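Local coordinates for uncharacterized protein (Leptospira interrogans serogroup Icterohaemorrhagiae serovar copenhageni, PDB 6ULO) that is of unknown function but carries a DUF7790 domain, a family grouped with the NADP-binding Rossmann folds, and is probably membrane-associated through a transmembrane helix, at residues A[245-250]-A[280-285]; A[50-55]-A[264-269]. One frame throughout, in Å; residues are numbered along the deposited sequence. Where two conformers were deposited one is given.

Both contacts lie within the DUF7790 domain and involve the two antiparallel neighbours 249-255 and 277-282 of its central mixed sheet. Interaction 1 sits at one end of this pair, where strand 249-255 begins and strand 277-282 gives way to helix 283-291. Interaction 2 lies beyond the other end: residues 264-269 belong to the long connection between the same two strands, and they meet the loop 50-55 that leads into helix 57-60. The centres are about 23 Å apart, and the nearest atoms about 7 Å, without touching. With the protein's function unknown, neither contact can be tied to an active site.

Interaction 1 (A[245-250]-A[280-285])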
ATOM      1  N   VAL A 245      13.657   4.082 -10.265  1.00 15.17           N
ATOM      2  CA  VAL A 245      12.559   3.292 -10.810  1.00 16.78           C
ATOM      3  C   VAL A 245      13.058   2.399 -11.932  1.00 19.42           C
ATOM      4  O   VAL A 245      14.105   2.639 -12.529  1.00 21.06           O
ATOM      5  CB  VAL A 245      11.395   4.183 -11.304  1.00 17.08           C
ATOM      6  CG1 VAL A 245      10.884   5.038 -10.171  1.00 17.43           C
ATOM      7  CG2 VAL A 245      11.849   5.067 -12.459  1.00 18.16           C
ATOM      8  N   SER A 246      12.313   1.318 -12.164  1.00 22.24           N
ATOM      9  CA  SER A 246      12.504   0.435 -13.303  1.00 24.63           C
ATOM     10  C   SER A 246      11.679   0.944 -14.484  1.00 23.83           C
ATOM     11  O   SER A 246      10.740   1.725 -14.317  1.00 20.83           O
ATOM     12  CB  SER A 246      12.073  -1.000 -12.942  1.00 26.66           C
ATOM     13  OG  SER A 246      10.684  -1.115 -12.606  1.00 28.00           O
ATOM     14  N   GLU A 247      12.037   0.484 -15.690  1.00 25.48           N
ATOM     15  CA  GLU A 247      11.270   0.838 -16.882  1.00 25.85           C
ATOM     16  C   GLU A 247       9.800   0.461 -16.732  1.00 21.97           C
ATOM     17  O   GLU A 247       8.907   1.171 -17.220  1.00 22.22           O
ATOM     18  CB  GLU A 247      11.868   0.139 -18.112  1.00 30.86           C
ATOM     19  CG  GLU A 247      11.248   0.554 -19.440  1.00 35.66           C
ATOM     20  CD  GLU A 247       9.929  -0.152 -19.777  1.00 39.36           C
ATOM     21  OE1 GLU A 247       9.678  -1.275 -19.271  1.00 40.22           O
ATOM     22  OE2 GLU A 247       9.136   0.427 -20.565  1.00 40.99           O
ATOM     23  N   SER A 248       9.523  -0.652 -16.066  1.00 18.23           N
ATOM     24  CA  SER A 248       8.163  -1.173 -15.967  1.00 17.15           C
ATOM     25  C   SER A 248       7.434  -0.694 -14.718  1.00 15.49           C
ATOM     26  O   SER A 248       6.251  -0.970 -14.568  1.00 16.80           O
ATOM     27  CB  SER A 248       8.195  -2.697 -15.960  1.00 20.03           C
ATOM     28  OG  SER A 248       8.914  -3.146 -14.826  1.00 21.60           O
ATOM     29  N   SER A 249       8.092   0.070 -13.857  1.00 14.39           N
ATOM     30  CA  SER A 249       7.526   0.472 -12.569  0.55 13.78           C
ATOM     31  C   SER A 249       6.230   1.248 -12.767  1.00 13.69           C
ATOM     32  O   SER A 249       6.141   2.087 -13.671  1.00 13.63           O
ATOM     33  CB  SER A 249       8.522   1.386 -11.843  0.55 13.02           C
ATOM     34  OG  SER A 249       9.785   0.762 -11.674  0.55 12.65           O
ATOM     35  N   LEU A 250       5.235   1.009 -11.889  1.00 13.00           N
ATOM     36  CA  LEU A 250       3.908   1.622 -12.005  1.00 13.13           C
ATOM     37  C   LEU A 250       3.499   2.392 -10.757  1.00 12.12           C
ATOM     38  O   LEU A 250       3.785   1.976  -9.621  1.00 12.64           O
ATOM     39  CB  LEU A 250       2.809   0.550 -12.215  1.00 14.15           C
ATOM     40  CG  LEU A 250       2.835  -0.182 -13.535  1.00 15.43           C
ATOM     41  CD1 LEU A 250       1.675  -1.177 -13.593  1.00 16.14           C
ATOM     42  CD2 LEU A 250       2.758   0.811 -14.699  1.00 16.80           C
ATOM     43  N   VAL A 280      -3.456   2.982 -13.629  1.00 12.22           N
ATOM     44  CA  VAL A 280      -2.019   2.717 -13.552  1.00 12.79           C
ATOM     45  C   VAL A 280      -1.290   3.660 -14.511  1.00 12.19           C
ATOM     46  O   VAL A 280      -1.867   4.174 -15.477  1.00 14.05           O
ATOM     47  CB  VAL A 280      -1.660   1.241 -13.826  1.00 13.65           C
ATOM     48  CG1 VAL A 280      -2.328   0.383 -12.808  1.00 14.16           C
ATOM     49  CG2 VAL A 280      -2.067   0.841 -15.232  1.00 15.95           C
ATOM     50  N   GLN A 281      -0.003   3.867 -14.246  1.00 12.63           N
ATOM     51  CA  GLN A 281       0.790   4.830 -15.001  1.00 13.47           C
ATOM     52  C   GLN A 281       2.242   4.515 -14.712  1.00 13.24           C
ATOM     53  O   GLN A 281       2.619   4.391 -13.545  1.00 13.14           O
ATOM     54  CB  GLN A 281       0.477   6.251 -14.516  1.00 12.55           C
ATOM     55  CG  GLN A 281       1.340   7.345 -15.113  1.00 13.53           C
ATOM     56  CD  GLN A 281       0.920   8.736 -14.667  1.00 13.41           C
ATOM     57  OE1 GLN A 281       0.217   8.898 -13.649  1.00 14.69           O
ATOM     58  NE2 GLN A 281       1.339   9.750 -15.430  1.00 14.85           N
ATOM     59  N   LYS A 282       3.074   4.409 -15.733  1.00 12.69           N
ATOM     60  CA  LYS A 282       4.491   4.191 -15.425  1.00 13.46           C
ATOM     61  C   LYS A 282       5.025   5.326 -14.560  1.00 13.92           C
ATOM     62  O   LYS A 282       4.709   6.498 -14.791  1.00 14.21           O
ATOM     63  CB  LYS A 282       5.313   4.063 -16.716  1.00 14.76           C
ATOM     64  CG  LYS A 282       5.189   2.685 -17.389  1.00 18.81           C
ATOM     65  CD  LYS A 282       6.056   2.562 -18.623  1.00 23.37           C
ATOM     66  CE  LYS A 282       6.091   1.127 -19.135  1.00 26.79           C
ATOM     67  NZ  LYS A 282       6.890   0.989 -20.373  1.00 29.91           N
ATOM     68  N   ILE A 283       5.840   4.984 -13.547  1.00 14.15           N
ATOM     69  CA  ILE A 283       6.393   6.049 -12.700  1.00 13.55           C
ATOM     70  C   ILE A 283       7.232   7.024 -13.521  1.00 14.13           C
ATOM     71  O   ILE A 283       7.194   8.239 -13.292  1.00 13.68           O
ATOM     72  CB  ILE A 283       7.185   5.494 -11.504  1.00 13.55           C
ATOM     73  CG1 ILE A 283       6.366   4.503 -10.698  1.00 14.57           C
ATOM     74  CG2 ILE A 283       7.575   6.624 -10.598  1.00 14.87           C
ATOM     75  CD1 ILE A 283       7.104   3.924  -9.494  1.00 14.16           C
ATOM     76  N   SER A 284       7.959   6.523 -14.522  1.00 15.12           N
ATOM     77  CA  SER A 284       8.717   7.432 -15.389  1.00 17.01           C
ATOM     78  C   SER A 284       7.792   8.414 -16.106  1.00 16.05           C
ATOM     79  O   SER A 284       8.133   9.597 -16.266  1.00 16.26           O
ATOM     80  CB  SER A 284       9.508   6.634 -16.419  1.00 18.55           C
ATOM     81  OG  SER A 284       8.621   5.907 -17.249  1.00 20.67           O
ATOM     82  N   ASN A 285       6.633   7.936 -16.568  1.00 16.03           N
ATOM     83  CA  ASN A 285       5.648   8.813 -17.199  1.00 16.73           C
ATOM     84  C   ASN A 285       5.120   9.829 -16.192  1.00 15.43           C
ATOM     85  O   ASN A 285       5.051  11.032 -16.478  1.00 15.21           O
ATOM     86  CB  ASN A 285       4.521   7.950 -17.791  1.00 17.22           C
ATOM     87  CG  ASN A 285       3.423   8.779 -18.468  1.00 17.44           C
ATOM     88  OD1 ASN A 285       2.630   9.422 -17.792  1.00 17.50           O
ATOM     89  ND2 ASN A 285       3.369   8.748 -19.806  1.00 20.18           N
TER
HETATM   90  O   HOH W   1       8.406   3.608 -14.831  1.00 16.37           O
HETATM   91  O   HOH W   2       9.595   3.581 -18.224  1.00 28.20           O
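V280 meets L250 across two antiparallel strands, its CB 4.1 Å from L250 CD1. The carbonyl of Q281 accepts a CA-H...O contact from L250, while Q281 NE2 donates to N285 OD1 at 2.7 Å, nearly straight, linking the end of the strand to the first turn of the helix. K282 pairs with L250 as a non-hydrogen-bonded pair and is the helix N-cap residue. Beyond CG its chain is extended, passing over the E247 carbonyl oxygen and bringing NZ to the E247 carboxylate in a salt bridge; the modelled separation is implausibly short and its exact length doubtful. I283 N donates to S249 O at 2.9 Å, from above the carbonyl plane. The two branches of I283 part: CG2 meets V245 CG1 at 3.7 Å, while CG1 lies 3.6 Å from L250 C. S284 N donates to a water that also contacts S249 O, and a second water links S284 OG to E247 O, so solvent bridges the helix start to the type I turn S246-S249. Strand 249-255 is flanked by strand 218-222, which bonds L250 through G219 and I221, and strand 277-282 by strand 315-318, with H59 of helix 57-60 touching L250 and V280.

Interaction 2 (A[50-55]-A[264-269]); sequences EDRLDL and WSPGSE
R52 reaches across to the carbonyl of P266, joining the loop 50-55, which runs into a 3-10 turn, to the irregular segment 264-269 between strands 249-255 and 277-282, in a domain whose family is grouped with the NADP-binding Rossmann folds; P266 and G267 are the central residues of a type II beta turn from S265 to S268. Among the hydrogen bonds, R52 NH1 donates to P266 O at 2.9 Å, with the acceptor practically in the guanidinium plane and an N-H...O angle of 163°. The chain bends at chi2 (-58°), which turns CD back toward P266 O, and again at chi3; CG and CD both lie close to that oxygen. Inside the turn, S265 O accepts from both S268 N and S268 OG, the hydroxyl at 2.7 Å.

The charged pair lies within the first loop. R52 grips D54 side-on, NE to OD1 at 3.0 Å and NH2 to OD2 at 2.9 Å, and this bidentate salt bridge fixes the rotation of the guanidinium while NH1 takes the turn carbonyl. Y167 adds a cation-pi contact to R52. D51 is tied to R156 by a salt bridge and to S271 by a hydrogen bond, both through OD1.

Van der Waals packing accompanies these bonds. S265 CB touches R52 CG and L55 CD1, each at 3.8 Å, while S265 OG bonds to the carbonyl of N313; L55 CG lies over one face of the guanidinium, offset toward its rim. D51 CB lies 3.7 Å from G267 O. G267 has a positive phi of 94°, a backbone shape that calls for glycine.

A water adds a further link: it accepts from D51 N and donates to S268 O, each at 3.0 Å.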
ATOM      1  N   GLU A  50     -11.825  -0.159  -1.683  1.00 11.52           N
ATOM      2  CA  GLU A  50     -11.662  -0.407  -3.115  1.00 11.18           C
ATOM      3  C   GLU A  50     -11.959  -1.882  -3.367  1.00 11.78           C
ATOM      4  O   GLU A  50     -11.183  -2.751  -2.957  1.00 13.21           O
ATOM      5  CB  GLU A  50     -10.232  -0.030  -3.529  1.00 12.98           C
ATOM      6  CG  GLU A  50     -10.036   1.489  -3.290  1.00 13.06           C
ATOM      7  CD  GLU A  50      -8.575   1.993  -3.351  1.00 12.57           C
ATOM      8  OE1 GLU A  50      -7.650   1.156  -3.501  1.00 13.58           O
ATOM      9  OE2 GLU A  50      -8.353   3.244  -3.268  1.00 13.35           O
ATOM     10  N   ASP A  51     -13.060  -2.175  -4.064  1.00 11.34           N
ATOM     11  CA  ASP A  51     -13.564  -3.541  -4.210  1.00 11.60           C
ATOM     12  C   ASP A  51     -13.156  -4.236  -5.499  1.00 10.88           C
ATOM     13  O   ASP A  51     -13.533  -5.399  -5.700  1.00 12.34           O
ATOM     14  CB  ASP A  51     -15.093  -3.574  -4.136  1.00 13.08           C
ATOM     15  CG  ASP A  51     -15.621  -3.106  -2.806  1.00 15.80           C
ATOM     16  OD1 ASP A  51     -14.941  -3.324  -1.784  1.00 16.18           O
ATOM     17  OD2 ASP A  51     -16.704  -2.469  -2.777  1.00 18.60           O
ATOM     18  N   ARG A  52     -12.412  -3.580  -6.392  1.00 11.04           N
ATOM     19  CA  ARG A  52     -12.047  -4.182  -7.658  1.00 12.11           C
ATOM     20  C   ARG A  52     -10.551  -4.110  -7.886  1.00 11.27           C
ATOM     21  O   ARG A  52     -10.091  -3.939  -9.013  1.00 11.61           O
ATOM     22  CB  ARG A  52     -12.839  -3.592  -8.833  1.00 11.72           C
ATOM     23  CG  ARG A  52     -14.356  -3.903  -8.770  1.00 12.37           C
ATOM     24  CD  ARG A  52     -14.661  -5.412  -8.738  1.00 12.02           C
ATOM     25  NE  ARG A  52     -13.882  -6.205  -9.682  1.00 12.29           N
ATOM     26  CZ  ARG A  52     -14.131  -6.318 -10.994  1.00 12.89           C
ATOM     27  NH1 ARG A  52     -15.135  -5.649 -11.558  1.00 13.79           N
ATOM     28  NH2 ARG A  52     -13.354  -7.097 -11.753  1.00 14.05           N
ATOM     29  N   LEU A  53      -9.760  -4.346  -6.830  1.00 11.33           N
ATOM     30  CA  LEU A  53      -8.311  -4.354  -6.998  1.00 11.73           C
ATOM     31  C   LEU A  53      -7.867  -5.446  -7.951  1.00 11.06           C
ATOM     32  O   LEU A  53      -6.776  -5.350  -8.513  1.00 11.72           O
ATOM     33  CB  LEU A  53      -7.614  -4.494  -5.647  1.00 13.32           C
ATOM     34  CG  LEU A  53      -7.836  -3.296  -4.727  1.00 14.11           C
ATOM     35  CD1 LEU A  53      -7.479  -3.672  -3.280  1.00 15.84           C
ATOM     36  CD2 LEU A  53      -7.011  -2.093  -5.208  1.00 15.44           C
ATOM     37  N   ASP A  54      -8.689  -6.490  -8.152  1.00 11.58           N
ATOM     38  CA  ASP A  54      -8.316  -7.526  -9.092  1.00 11.95           C
ATOM     39  C   ASP A  54      -8.111  -7.002 -10.507  1.00 11.10           C
ATOM     40  O   ASP A  54      -7.404  -7.642 -11.292  1.00 12.18           O
ATOM     41  CB  ASP A  54      -9.362  -8.651  -9.117  1.00 12.88           C
ATOM     42  CG  ASP A  54     -10.770  -8.167  -9.438  1.00 13.28           C
ATOM     43  OD1 ASP A  54     -11.312  -7.309  -8.688  1.00 12.19           O
ATOM     44  OD2 ASP A  54     -11.342  -8.649 -10.436  1.00 14.34           O
ATOM     45  N   LEU A  55      -8.699  -5.849 -10.854  1.00 11.96           N
ATOM     46  CA  LEU A  55      -8.443  -5.277 -12.177  1.00 12.28           C
ATOM     47  C   LEU A  55      -6.974  -4.935 -12.366  1.00 12.11           C
ATOM     48  O   LEU A  55      -6.519  -4.781 -13.500  1.00 13.26           O
ATOM     49  CB  LEU A  55      -9.277  -4.019 -12.377  1.00 12.23           C
ATOM     50  CG  LEU A  55     -10.790  -4.270 -12.395  1.00 13.39           C
ATOM     51  CD1 LEU A  55     -11.508  -2.910 -12.397  1.00 15.40           C
ATOM     52  CD2 LEU A  55     -11.199  -5.104 -13.612  1.00 14.36           C
ATOM     53  N   TRP A 264     -17.069   4.150 -12.636  1.00 14.31           N
ATOM     54  CA  TRP A 264     -16.675   3.318 -11.502  1.00 13.75           C
ATOM     55  C   TRP A 264     -16.803   1.849 -11.878  1.00 13.90           C
ATOM     56  O   TRP A 264     -17.755   1.435 -12.543  1.00 14.97           O
ATOM     57  CB  TRP A 264     -17.531   3.644 -10.279  1.00 14.91           C
ATOM     58  CG  TRP A 264     -17.364   5.075  -9.883  1.00 15.25           C
ATOM     59  CD1 TRP A 264     -16.356   5.913 -10.259  1.00 14.93           C
ATOM     60  CD2 TRP A 264     -18.258   5.850  -9.089  1.00 16.90           C
ATOM     61  NE1 TRP A 264     -16.544   7.149  -9.710  1.00 16.20           N
ATOM     62  CE2 TRP A 264     -17.725   7.149  -9.010  1.00 16.85           C
ATOM     63  CE3 TRP A 264     -19.479   5.576  -8.459  1.00 18.38           C
ATOM     64  CZ2 TRP A 264     -18.349   8.174  -8.299  1.00 18.99           C
ATOM     65  CZ3 TRP A 264     -20.103   6.591  -7.755  1.00 19.05           C
ATOM     66  CH2 TRP A 264     -19.541   7.879  -7.683  1.00 19.41           C
ATOM     67  N   SER A 265     -15.839   1.052 -11.466  1.00 13.30           N
ATOM     68  CA  SER A 265     -15.818  -0.342 -11.872  1.00 13.02           C
ATOM     69  C   SER A 265     -17.084  -1.058 -11.419  1.00 14.40           C
ATOM     70  O   SER A 265     -17.580  -0.800 -10.312  1.00 14.03           O
ATOM     71  CB  SER A 265     -14.613  -1.041 -11.242  1.00 12.74           C
ATOM     72  OG  SER A 265     -13.433  -0.335 -11.578  1.00 13.29           O
ATOM     73  N   PRO A 266     -17.626  -1.957 -12.243  1.00 14.78           N
ATOM     74  CA  PRO A 266     -18.706  -2.831 -11.772  1.00 14.58           C
ATOM     75  C   PRO A 266     -18.305  -3.526 -10.473  1.00 15.20           C
ATOM     76  O   PRO A 266     -17.184  -4.036 -10.327  1.00 15.07           O
ATOM     77  CB  PRO A 266     -18.876  -3.839 -12.923  1.00 16.50           C
ATOM     78  CG  PRO A 266     -18.222  -3.254 -14.085  1.00 18.97           C
ATOM     79  CD  PRO A 266     -17.151  -2.321 -13.583  1.00 15.82           C
ATOM     80  N   GLY A 267     -19.227  -3.535  -9.509  1.00 15.06           N
ATOM     81  CA  GLY A 267     -18.966  -4.141  -8.231  1.00 15.85           C
ATOM     82  C   GLY A 267     -18.456  -3.188  -7.180  1.00 15.93           C
ATOM     83  O   GLY A 267     -18.273  -3.607  -6.040  1.00 17.33           O
ATOM     84  N   SER A 268     -18.239  -1.910  -7.526  1.00 15.82           N
ATOM     85  CA  SER A 268     -17.697  -0.948  -6.568  1.00 16.01           C
ATOM     86  C   SER A 268     -18.629  -0.707  -5.391  1.00 17.57           C
ATOM     87  O   SER A 268     -18.197  -0.154  -4.372  1.00 18.04           O
ATOM     88  CB  SER A 268     -17.449   0.402  -7.243  1.00 15.06           C
ATOM     89  OG  SER A 268     -16.396   0.341  -8.164  1.00 14.24           O
ATOM     90  N   GLU A 269     -19.905  -1.065  -5.523  1.00 20.04           N
ATOM     91  CA  GLU A 269     -20.926  -0.669  -4.570  1.00 22.08           C
ATOM     92  C   GLU A 269     -20.880  -1.448  -3.266  1.00 22.42           C
ATOM     93  O   GLU A 269     -21.646  -1.114  -2.354  1.00 23.83           O
ATOM     94  CB  GLU A 269     -22.312  -0.858  -5.194  1.00 24.12           C
ATOM     95  CG  GLU A 269     -22.728  -2.333  -5.390  1.00 25.99           C
ATOM     96  CD  GLU A 269     -22.182  -2.976  -6.661  1.00 27.22           C
ATOM     97  OE1 GLU A 269     -21.524  -2.284  -7.474  1.00 26.53           O
ATOM     98  OE2 GLU A 269     -22.419  -4.205  -6.843  1.00 28.92           O
TER
HETATM   99  O   HOH W   3     -15.198  -0.011  -4.157  1.00 13.04           O